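Histone-lysine N-methyltransferase, H3 lysine-9 specific SUVH4 (Arabidopsis thaliana, PDB 4QEN) methylates histone H3, placing a repressive mark required to maintain CpNpG and asymmetric DNA methylation, and binds methylated DNA. Local coordinates at residues L106-V111 against P164-R169; K55-L60 against D89-E94. All coordinates share one frame; numbering follows the deposited sequence.

Interaction 1 (L106-V111 against P164-R169); sequences LAVSIV and PVRVTR. With nucleotides of chain B.
Arg166 pairs with Ser109 across the strands, its backbone N bonded to Val108 O at 2.9 Å and its side chain curling back over the same carbonyl. CB lies 3.6 Å from Val108 O and CG little farther. A bend at chi3 (-66°) then turns the guanidinium back, and NE passes Ser109 CB. CZ comes under Val108 O, which sits 3.8 Å above the guanidinium plane, over its centre. At the tip NH2 reaches Ser109 CB at 3.8 Å and brushes Val108 CG2, but its hydrogen bond goes to Phe80 O, while NH1 binds Ile56 O and Gly58 O; the Phe80 ring adds a cation-pi contact. Cut back to an alanine, this position would probably leave the Gly58, Ile56 and Phe80 carbonyls without their donor and one side of Val108 uncovered. Val108 O also accepts from a water that donates to Pro164 O as well.

Strands 106-112 and 165-172 form the one parallel pairing of the SRA domain's curved, otherwise antiparallel sheet, their short segments running within 9° of each other. Ile110 N donates to Arg166 O at 2.9 Å, and Thr168 N to Ile110 O at 3.0 Å. Val108 and Ser109 both face Asp89 on the next strand, a classic beta bulge. A second water joins Ser109 OG, Ile110 O and Thr168 OG1; Ser109 OG is bonded to His81 too.

On the sheet face that carries Ile110 and Val167, Ile110 also meets Val165 at about a right angle, CG2 to CG2 at 3.8 Å. Val165 CG2, set opposite its own backbone N, also presses on Ser109 N. Ile110 CG1 and CD1 lie alongside Val167 CG2. At the far end, Val111 O comes within 3.6 Å of N1 of the 5-methylcytosine nucleotide 5CM7 of chain B.

Interaction 2 (K55-L60 against D89-E94); sequences KIIGDL and DYMSME. With nucleotides of chain C.
In the SRA domain's DNA-binding surface, Lys55 and Asp89 meet beside the phosphate of DA11 of chain C. Their direct salt bridge is long, Lys55 NZ to Asp89 OD1 3.9 Å, and a water closes the gap. It accepts from Lys55 NZ at 2.8 Å and donates to Asp89 OD1 at 2.6 Å. Its second hydrogen goes to OP1 of DA11 of chain C at 3.0 Å, so one water bridges protein and DNA. Turns at chi2 (-58°) and chi4 (-64°) carry the lysine chain round to this place, with CE against Asp89 OD2 at 3.2 Å. That oxygen takes the backbone N-H of Asn82, which helps hold the carboxylate in place. With the phosphate so near, the lysine is probably kept charged.

Residues 89-91 end the strand that pairs antiparallel with 106-112, and Lys55 and Ile57 of the 55-60 loop pack beside it with no direct hydrogen bond. Met91, extended beyond CG, slides past Lys55 in the opposite direction, its CG 3.6 Å from Lys55 CB. Farther out, its methyl CE meets Ile57 CG1 at 3.8 Å, the two side chains crossing roughly at right angles. Ile57 also rests on Leu106 and Val108, while Met91 touches Leu104.

Beyond the strand the chain turns along the DNA. Ser92 OG accepts from Glu94 N in an ST turn, and Met93 N donates a hydrogen bond to OP2 of DC12 of chain C at 2.8 Å, nearly straight at 172°. Ser92 CB touches the same phosphate oxygen. The edge of the Tyr90 ring faces O3' of DA11 and OP1 of DC12 of chain C, close to the ring plane.

The two contacts lie side by side in the SRA domain, centres about 9 Å apart, and share a sheet in which strands 88-91 and 106-112 are neighbours. Leu106 O of interaction 1 probably accepts from Met91 N of interaction 2 at 2.8 Å. Arg166, on strand 165-172, ties the 55-60 loop to the parallel strand pair through its guanidinium. The DNA is met at both: interaction 1 ends beside 5CM7 of chain B, whereas interaction 2 grips phosphates of chain C. Both are remote from the zinc and S-adenosyl-L-methionine sites, consistent with a part in DNA binding rather than in methyl transfer.

Interaction 1 (L106-V111 against P164-R169)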
ATOM      1  N   LEU A 106      27.911  14.844   7.225  1.00 23.69           N
ATOM      2  CA  LEU A 106      26.809  15.396   8.001  1.00 24.26           C
ATOM      3  C   LEU A 106      25.595  14.488   7.816  1.00 21.73           C
ATOM      4  O   LEU A 106      25.148  14.272   6.689  1.00 19.28           O
ATOM      5  CB  LEU A 106      26.493  16.806   7.492  1.00 25.34           C
ATOM      6  CG  LEU A 106      25.450  17.646   8.244  1.00 24.82           C
ATOM      7  CD1 LEU A 106      25.966  18.031   9.635  1.00 19.25           C
ATOM      8  CD2 LEU A 106      25.092  18.895   7.434  1.00 26.53           C
ATOM      9  N   ALA A 107      25.066  13.954   8.911  1.00 18.34           N
ATOM     10  CA  ALA A 107      23.978  12.984   8.828  1.00 19.69           C
ATOM     11  C   ALA A 107      22.661  13.672   8.524  1.00 24.27           C
ATOM     12  O   ALA A 107      22.435  14.808   8.947  1.00 20.52           O
ATOM     13  CB  ALA A 107      23.868  12.210  10.116  1.00 16.56           C
ATOM     14  N   VAL A 108      21.788  12.980   7.795  1.00 19.84           N
ATOM     15  CA  VAL A 108      20.459  13.513   7.540  1.00 20.98           C
ATOM     16  C   VAL A 108      19.395  12.524   7.971  1.00 25.23           C
ATOM     17  O   VAL A 108      18.257  12.930   8.218  1.00 22.46           O
ATOM     18  CB  VAL A 108      20.231  13.889   6.057  1.00 21.56           C
ATOM     19  CG1 VAL A 108      21.225  14.958   5.613  1.00 21.37           C
ATOM     20  CG2 VAL A 108      20.308  12.649   5.170  1.00 19.33           C
ATOM     21  N   SER A 109      19.738  11.235   8.079  1.00 19.86           N
ATOM     22  CA  SER A 109      18.672  10.265   8.380  1.00 17.17           C
ATOM     23  C   SER A 109      19.203   9.042   9.125  1.00 19.16           C
ATOM     24  O   SER A 109      20.230   8.508   8.759  1.00 19.73           O
ATOM     25  CB  SER A 109      17.969   9.826   7.074  1.00 19.05           C
ATOM     26  OG  SER A 109      17.086   8.732   7.287  1.00 22.60           O
ATOM     27  N   ILE A 110      18.519   8.609  10.177  1.00 17.41           N
ATOM     28  CA  ILE A 110      18.897   7.373  10.850  1.00 17.47           C
ATOM     29  C   ILE A 110      17.725   6.416  11.036  1.00 17.85           C
ATOM     30  O   ILE A 110      16.555   6.820  11.149  1.00 22.77           O
ATOM     31  CB  ILE A 110      19.532   7.618  12.245  1.00 21.45           C
ATOM     32  CG1 ILE A 110      18.486   8.128  13.241  1.00 22.34           C
ATOM     33  CG2 ILE A 110      20.735   8.557  12.156  1.00 20.76           C
ATOM     34  CD1 ILE A 110      19.085   8.458  14.595  1.00 31.68           C
ATOM     35  N   VAL A 111      18.072   5.142  11.132  1.00 18.05           N
ATOM     36  CA  VAL A 111      17.088   4.085  11.330  1.00 20.80           C
ATOM     37  C   VAL A 111      17.392   3.324  12.616  1.00 21.80           C
ATOM     38  O   VAL A 111      18.523   2.898  12.841  1.00 22.76           O
ATOM     39  CB  VAL A 111      17.104   3.096  10.160  1.00 20.67           C
ATOM     40  CG1 VAL A 111      16.117   1.971  10.414  1.00 23.83           C
ATOM     41  CG2 VAL A 111      16.770   3.817   8.858  1.00 24.26           C
ATOM     42  N   PRO A 164      19.295  18.913  12.370  1.00 24.00           N
ATOM     43  CA  PRO A 164      18.474  17.810  12.873  1.00 22.05           C
ATOM     44  C   PRO A 164      18.563  16.609  11.931  1.00 25.54           C
ATOM     45  O   PRO A 164      18.941  16.748  10.767  1.00 22.87           O
ATOM     46  CB  PRO A 164      17.061  18.389  12.827  1.00 26.97           C
ATOM     47  CG  PRO A 164      17.089  19.330  11.651  1.00 30.74           C
ATOM     48  CD  PRO A 164      18.482  19.967  11.733  1.00 24.75           C
ATOM     49  N   VAL A 165      18.203  15.440  12.443  1.00 17.94           N
ATOM     50  CA  VAL A 165      18.201  14.223  11.659  1.00 23.80           C
ATOM     51  C   VAL A 165      16.780  13.638  11.614  1.00 22.64           C
ATOM     52  O   VAL A 165      16.024  13.749  12.588  1.00 19.68           O
ATOM     53  CB  VAL A 165      19.199  13.199  12.287  1.00 31.76           C
ATOM     54  CG1 VAL A 165      18.738  12.759  13.676  1.00 30.00           C
ATOM     55  CG2 VAL A 165      19.369  12.010  11.406  1.00 37.80           C
ATOM     56  N   ARG A 166      16.408  13.046  10.479  1.00 20.82           N
ATOM     57  CA  ARG A 166      15.175  12.281  10.403  1.00 21.68           C
ATOM     58  C   ARG A 166      15.374  10.980  11.170  1.00 27.30           C
ATOM     59  O   ARG A 166      16.438  10.364  11.081  1.00 19.10           O
ATOM     60  CB  ARG A 166      14.818  11.974   8.944  1.00 20.19           C
ATOM     61  CG  ARG A 166      14.493  13.225   8.121  1.00 21.94           C
ATOM     62  CD  ARG A 166      13.873  12.870   6.752  1.00 21.59           C
ATOM     63  NE  ARG A 166      14.789  12.165   5.854  1.00 22.65           N
ATOM     64  CZ  ARG A 166      15.765  12.757   5.171  1.00 22.40           C
ATOM     65  NH1 ARG A 166      15.966  14.065   5.310  1.00 19.34           N
ATOM     66  NH2 ARG A 166      16.552  12.046   4.363  1.00 19.89           N
ATOM     67  N   VAL A 167      14.366  10.576  11.940  1.00 19.31           N
ATOM     68  CA  VAL A 167      14.458   9.322  12.690  1.00 19.36           C
ATOM     69  C   VAL A 167      13.332   8.391  12.249  1.00 22.00           C
ATOM     70  O   VAL A 167      12.170   8.784  12.218  1.00 18.45           O
ATOM     71  CB  VAL A 167      14.410   9.547  14.232  1.00 20.57           C
ATOM     72  CG1 VAL A 167      14.321   8.213  14.983  1.00 19.01           C
ATOM     73  CG2 VAL A 167      15.644  10.323  14.683  1.00 18.56           C
ATOM     74  N   THR A 168      13.700   7.163  11.891  1.00 20.69           N
ATOM     75  CA  THR A 168      12.727   6.164  11.468  1.00 21.82           C
ATOM     76  C   THR A 168      12.882   4.916  12.330  1.00 21.81           C
ATOM     77  O   THR A 168      13.998   4.465  12.570  1.00 18.95           O
ATOM     78  CB  THR A 168      12.947   5.834   9.989  1.00 19.92           C
ATOM     79  OG1 THR A 168      12.657   7.006   9.214  1.00 20.13           O
ATOM     80  CG2 THR A 168      12.054   4.673   9.530  1.00 25.04           C
ATOM     81  N   ARG A 169      11.767   4.367  12.799  1.00 17.58           N
ATOM     82  CA  ARG A 169      11.789   3.172  13.633  1.00 17.98           C
ATOM     83  C   ARG A 169      11.248   1.952  12.897  1.00 22.27           C
ATOM     84  O   ARG A 169      10.223   2.046  12.215  1.00 22.78           O
ATOM     85  CB  ARG A 169      10.929   3.389  14.882  1.00 23.52           C
ATOM     86  CG  ARG A 169      11.560   4.281  15.968  1.00 23.83           C
ATOM     87  CD  ARG A 169      10.564   4.472  17.120  1.00 21.19           C
ATOM     88  NE  ARG A 169      11.155   5.189  18.248  1.00 20.75           N
ATOM     89  CZ  ARG A 169      11.229   6.516  18.340  1.00 24.20           C
ATOM     90  NH1 ARG A 169      10.758   7.286  17.361  1.00 19.42           N
ATOM     91  NH2 ARG A 169      11.765   7.077  19.418  1.00 21.66           N
TER
ATOM     92  N1  5CM B   7      20.631   0.016  13.425  1.00 27.63           N
ATOM     93  C2  5CM B   7      20.097  -0.003  14.659  1.00 21.14           C
ATOM     94  N3  5CM B   7      20.629   0.868  15.644  1.00 24.54           N
ATOM     95  C4  5CM B   7      21.791   1.624  15.430  1.00 21.93           C
ATOM     96  C5  5CM B   7      22.422   1.551  14.206  1.00 25.69           C
ATOM     97  C5A 5CM B   7      23.601   2.273  13.903  1.00 24.15           C
ATOM     98  C6  5CM B   7      21.847   0.720  13.262  1.00 24.59           C
ATOM     99  O2  5CM B   7      19.054  -0.583  14.940  1.00 23.63           O
ATOM    100  N4  5CM B   7      22.349   2.414  16.365  1.00 22.77           N
ATOM    101  C1' 5CM B   7      20.570  -0.769  12.138  1.00 33.79           C
ATOM    102  C2' 5CM B   7      20.803  -0.652  10.712  1.00 35.13           C
ATOM    103  C3' 5CM B   7      20.281  -2.219  10.433  1.00 22.52           C
ATOM    104  C4' 5CM B   7      21.290  -3.041  11.277  1.00 28.40           C
ATOM    105  O4' 5CM B   7      21.020  -2.170  12.484  1.00 29.14           O
ATOM    106  O3' 5CM B   7      18.962  -2.627  10.787  1.00 28.80           O
ATOM    107  C5' 5CM B   7      22.596  -2.510  10.558  1.00 25.33           C
ATOM    108  O5' 5CM B   7      23.096  -1.240  10.106  1.00 34.07           O
ATOM    109  P   5CM B   7      24.598  -0.750  10.326  1.00 28.47           P
ATOM    110  OP1 5CM B   7      24.648   0.725  10.361  1.00 27.74           O
ATOM    111  OP2 5CM B   7      25.235  -1.468  11.440  1.00 26.66           O
TER
HETATM  112  O   HOH W   1      17.738  15.775   8.141  1.00 22.01           O
HETATM  113  O   HOH W   2      15.076   8.425   9.250  1.00 20.35           O

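Interaction 2 (K55-L60 against D89-E94)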
ATOM      1  N   LYS A  55      20.854  14.145  -1.216  1.00 22.82           N
ATOM      2  CA  LYS A  55      20.562  14.214   0.205  1.00 25.64           C
ATOM      3  C   LYS A  55      19.855  15.520   0.535  1.00 24.83           C
ATOM      4  O   LYS A  55      20.109  16.536  -0.104  1.00 27.34           O
ATOM      5  CB  LYS A  55      21.871  14.148   0.995  1.00 26.50           C
ATOM      6  CG  LYS A  55      22.629  12.842   0.858  1.00 32.95           C
ATOM      7  CD  LYS A  55      21.777  11.676   1.294  1.00 34.81           C
ATOM      8  CE  LYS A  55      22.650  10.483   1.651  1.00 37.58           C
ATOM      9  NZ  LYS A  55      23.401   9.961   0.472  1.00 32.24           N
ATOM     10  N   ILE A  56      18.984  15.487   1.541  1.00 29.81           N
ATOM     11  CA  ILE A  56      18.220  16.659   1.962  1.00 25.69           C
ATOM     12  C   ILE A  56      18.174  16.701   3.486  1.00 24.83           C
ATOM     13  O   ILE A  56      17.938  15.682   4.138  1.00 22.31           O
ATOM     14  CB  ILE A  56      16.768  16.607   1.416  1.00 27.22           C
ATOM     15  CG1 ILE A  56      16.760  16.736  -0.114  1.00 22.98           C
ATOM     16  CG2 ILE A  56      15.906  17.687   2.068  1.00 25.36           C
ATOM     17  CD1 ILE A  56      15.427  16.311  -0.766  1.00 28.26           C
ATOM     18  N   ILE A  57      18.431  17.877   4.051  1.00 22.91           N
ATOM     19  CA  ILE A  57      18.338  18.081   5.490  1.00 22.87           C
ATOM     20  C   ILE A  57      16.888  18.417   5.844  1.00 25.81           C
ATOM     21  O   ILE A  57      16.300  19.296   5.232  1.00 22.77           O
ATOM     22  CB  ILE A  57      19.223  19.257   5.922  1.00 24.53           C
ATOM     23  CG1 ILE A  57      20.705  18.907   5.754  1.00 25.88           C
ATOM     24  CG2 ILE A  57      18.936  19.637   7.373  1.00 22.48           C
ATOM     25  CD1 ILE A  57      21.639  20.073   6.048  1.00 26.70           C
ATOM     26  N   GLY A  58      16.304  17.719   6.810  1.00 23.05           N
ATOM     27  CA  GLY A  58      14.958  18.063   7.240  1.00 21.58           C
ATOM     28  C   GLY A  58      13.899  17.220   6.560  1.00 21.19           C
ATOM     29  O   GLY A  58      14.159  16.085   6.161  1.00 20.96           O
ATOM     30  N   ASP A  59      12.700  17.767   6.411  1.00 21.92           N
ATOM     31  CA  ASP A  59      11.619  17.000   5.790  1.00 24.76           C
ATOM     32  C   ASP A  59      11.710  16.926   4.267  1.00 25.47           C
ATOM     33  O   ASP A  59      12.161  17.868   3.621  1.00 26.61           O
ATOM     34  CB  ASP A  59      10.259  17.563   6.201  1.00 28.78           C
ATOM     35  CG  ASP A  59       9.877  17.167   7.607  1.00 29.01           C
ATOM     36  OD1 ASP A  59       9.941  15.961   7.918  1.00 30.13           O
ATOM     37  OD2 ASP A  59       9.531  18.061   8.402  1.00 35.40           O
ATOM     38  N   LEU A  60      11.277  15.797   3.709  1.00 24.20           N
ATOM     39  CA  LEU A  60      11.151  15.630   2.264  1.00 24.06           C
ATOM     40  C   LEU A  60       9.693  15.885   1.919  1.00 25.57           C
ATOM     41  O   LEU A  60       8.816  15.302   2.549  1.00 24.75           O
ATOM     42  CB  LEU A  60      11.511  14.197   1.853  1.00 20.77           C
ATOM     43  CG  LEU A  60      12.989  13.858   1.595  1.00 24.03           C
ATOM     44  CD1 LEU A  60      13.837  14.268   2.751  1.00 28.15           C
ATOM     45  CD2 LEU A  60      13.145  12.366   1.345  1.00 27.89           C
ATOM     46  N   ASP A  89      22.464   7.499   7.355  1.00 19.00           N
ATOM     47  CA  ASP A  89      22.615   8.039   6.016  1.00 18.45           C
ATOM     48  C   ASP A  89      23.109   9.464   6.155  1.00 24.34           C
ATOM     49  O   ASP A  89      22.480  10.286   6.865  1.00 23.58           O
ATOM     50  CB  ASP A  89      21.275   8.009   5.276  1.00 21.11           C
ATOM     51  CG  ASP A  89      21.441   7.967   3.766  1.00 32.49           C
ATOM     52  OD1 ASP A  89      22.455   7.415   3.275  1.00 33.59           O
ATOM     53  OD2 ASP A  89      20.545   8.480   3.068  1.00 26.84           O
ATOM     54  N   TYR A  90      24.226   9.749   5.477  1.00 19.37           N
ATOM     55  CA  TYR A  90      24.864  11.056   5.584  1.00 24.59           C
ATOM     56  C   TYR A  90      25.384  11.630   4.279  1.00 25.96           C
ATOM     57  O   TYR A  90      25.677  10.900   3.342  1.00 21.03           O
ATOM     58  CB  TYR A  90      25.991  11.038   6.626  1.00 20.29           C
ATOM     59  CG  TYR A  90      27.146  10.108   6.367  1.00 24.21           C
ATOM     60  CD1 TYR A  90      28.246  10.531   5.638  1.00 23.49           C
ATOM     61  CD2 TYR A  90      27.162   8.825   6.894  1.00 26.70           C
ATOM     62  CE1 TYR A  90      29.334   9.706   5.434  1.00 33.33           C
ATOM     63  CE2 TYR A  90      28.237   7.981   6.685  1.00 28.44           C
ATOM     64  CZ  TYR A  90      29.327   8.427   5.955  1.00 37.16           C
ATOM     65  OH  TYR A  90      30.411   7.598   5.748  1.00 39.92           O
ATOM     66  N   MET A  91      25.500  12.952   4.250  1.00 23.92           N
ATOM     67  CA  MET A  91      26.154  13.668   3.167  1.00 29.29           C
ATOM     68  C   MET A  91      27.648  13.410   3.196  1.00 30.45           C
ATOM     69  O   MET A  91      28.316  13.678   4.197  1.00 24.62           O
ATOM     70  CB  MET A  91      25.918  15.177   3.300  1.00 22.64           C
ATOM     71  CG  MET A  91      24.491  15.641   3.000  1.00 24.72           C
ATOM     72  SD  MET A  91      24.303  17.423   3.323  1.00 30.66           S
ATOM     73  CE  MET A  91      22.622  17.669   2.774  1.00 27.07           C
ATOM     74  N   SER A  92      28.164  12.911   2.080  1.00 23.80           N
ATOM     75  CA  SER A  92      29.598  12.686   1.899  1.00 29.50           C
ATOM     76  C   SER A  92      30.318  14.003   1.664  1.00 31.44           C
ATOM     77  O   SER A  92      29.684  15.053   1.578  1.00 28.06           O
ATOM     78  CB  SER A  92      29.808  11.816   0.662  1.00 31.43           C
ATOM     79  OG  SER A  92      29.479  12.558  -0.500  1.00 27.92           O
ATOM     80  N   MET A  93      31.641  13.936   1.504  1.00 33.12           N
ATOM     81  CA  MET A  93      32.450  15.121   1.209  1.00 34.00           C
ATOM     82  C   MET A  93      32.138  15.728  -0.164  1.00 29.41           C
ATOM     83  O   MET A  93      32.585  16.833  -0.468  1.00 36.49           O
ATOM     84  CB  MET A  93      33.950  14.814   1.328  1.00 39.77           C
ATOM     85  CG  MET A  93      34.388  14.217   2.674  1.00 40.39           C
ATOM     86  SD  MET A  93      33.939  15.199   4.139  1.00 43.57           S
ATOM     87  CE  MET A  93      34.841  16.724   3.832  1.00 41.74           C
ATOM     88  N   GLU A  94      31.376  15.011  -0.984  1.00 39.99           N
ATOM     89  CA  GLU A  94      30.905  15.526  -2.273  1.00 43.49           C
ATOM     90  C   GLU A  94      30.059  16.786  -2.097  1.00 38.80           C
ATOM     91  O   GLU A  94      30.018  17.656  -2.972  1.00 40.62           O
ATOM     92  CB  GLU A  94      30.060  14.471  -2.985  1.00 55.03           C
ATOM     93  CG  GLU A  94      30.839  13.274  -3.486  1.00 69.63           C
ATOM     94  CD  GLU A  94      31.789  13.638  -4.605  1.00 81.78           C
ATOM     95  OE1 GLU A  94      31.319  13.786  -5.754  1.00 85.46           O
ATOM     96  OE2 GLU A  94      33.002  13.784  -4.335  1.00 85.46           O
TER
ATOM     97  P    DA C  11      27.518   7.982   0.128  1.00 33.18           P
ATOM     98  OP1  DA C  11      26.825   6.868   0.799  1.00 48.52           O
ATOM     99  OP2  DA C  11      26.875   9.307   0.053  1.00 48.14           O
ATOM    100  O5'  DA C  11      28.976   8.137   0.787  1.00 26.81           O
ATOM    101  C5'  DA C  11      29.326   7.405   1.958  1.00 26.46           C
ATOM    102  C4'  DA C  11      30.836   7.401   2.062  1.00 33.66           C
ATOM    103  O4'  DA C  11      31.379   6.447   1.118  1.00 35.14           O
ATOM    104  C3'  DA C  11      31.475   8.738   1.728  1.00 29.92           C
ATOM    105  O3'  DA C  11      32.322   9.018   2.826  1.00 32.21           O
ATOM    106  C2'  DA C  11      32.243   8.513   0.424  1.00 30.69           C
ATOM    107  C1'  DA C  11      32.484   7.001   0.433  1.00 42.09           C
ATOM    108  N9   DA C  11      32.458   6.347  -0.873  1.00 33.15           N
ATOM    109  C8   DA C  11      31.829   6.782  -2.011  1.00 34.36           C
ATOM    110  N7   DA C  11      31.960   5.969  -3.038  1.00 36.63           N
ATOM    111  C5   DA C  11      32.713   4.919  -2.532  1.00 41.62           C
ATOM    112  C6   DA C  11      33.204   3.732  -3.118  1.00 42.92           C
ATOM    113  N6   DA C  11      32.996   3.380  -4.397  1.00 44.41           N
ATOM    114  N1   DA C  11      33.929   2.915  -2.327  1.00 38.64           N
ATOM    115  C2   DA C  11      34.159   3.251  -1.051  1.00 40.92           C
ATOM    116  N3   DA C  11      33.754   4.338  -0.396  1.00 36.60           N
ATOM    117  C4   DA C  11      33.028   5.137  -1.198  1.00 36.73           C
ATOM    118  P    DC C  12      33.170  10.376   2.899  1.00 36.13           P
ATOM    119  OP1  DC C  12      33.182  10.717   4.331  1.00 45.02           O
ATOM    120  OP2  DC C  12      32.730  11.368   1.894  1.00 33.75           O
ATOM    121  O5'  DC C  12      34.640   9.918   2.483  1.00 41.73           O
ATOM    122  C5'  DC C  12      35.261   8.865   3.214  1.00 39.85           C
ATOM    123  C4'  DC C  12      36.360   8.249   2.367  1.00 42.95           C
ATOM    124  O4'  DC C  12      35.797   7.559   1.212  1.00 40.38           O
ATOM    125  C3'  DC C  12      37.348   9.266   1.791  1.00 38.98           C
ATOM    126  O3'  DC C  12      38.633   8.796   1.967  1.00 52.00           O
ATOM    127  C2'  DC C  12      37.073   9.231   0.294  1.00 44.87           C
ATOM    128  C1'  DC C  12      36.720   7.757   0.157  1.00 45.86           C
ATOM    129  N1   DC C  12      36.143   7.403  -1.167  1.00 39.06           N
ATOM    130  C2   DC C  12      36.449   6.159  -1.752  1.00 40.48           C
ATOM    131  O2   DC C  12      37.190   5.371  -1.153  1.00 38.79           O
ATOM    132  N3   DC C  12      35.934   5.845  -2.966  1.00 44.19           N
ATOM    133  C4   DC C  12      35.139   6.717  -3.589  1.00 48.00           C
ATOM    134  N4   DC C  12      34.640   6.362  -4.788  1.00 48.10           N
ATOM    135  C5   DC C  12      34.824   7.988  -3.007  1.00 43.16           C
ATOM    136  C6   DC C  12      35.340   8.298  -1.810  1.00 37.97           C
TER
HETATM  137  O   HOH W   3      23.843   7.312   1.081  1.00 31.78           O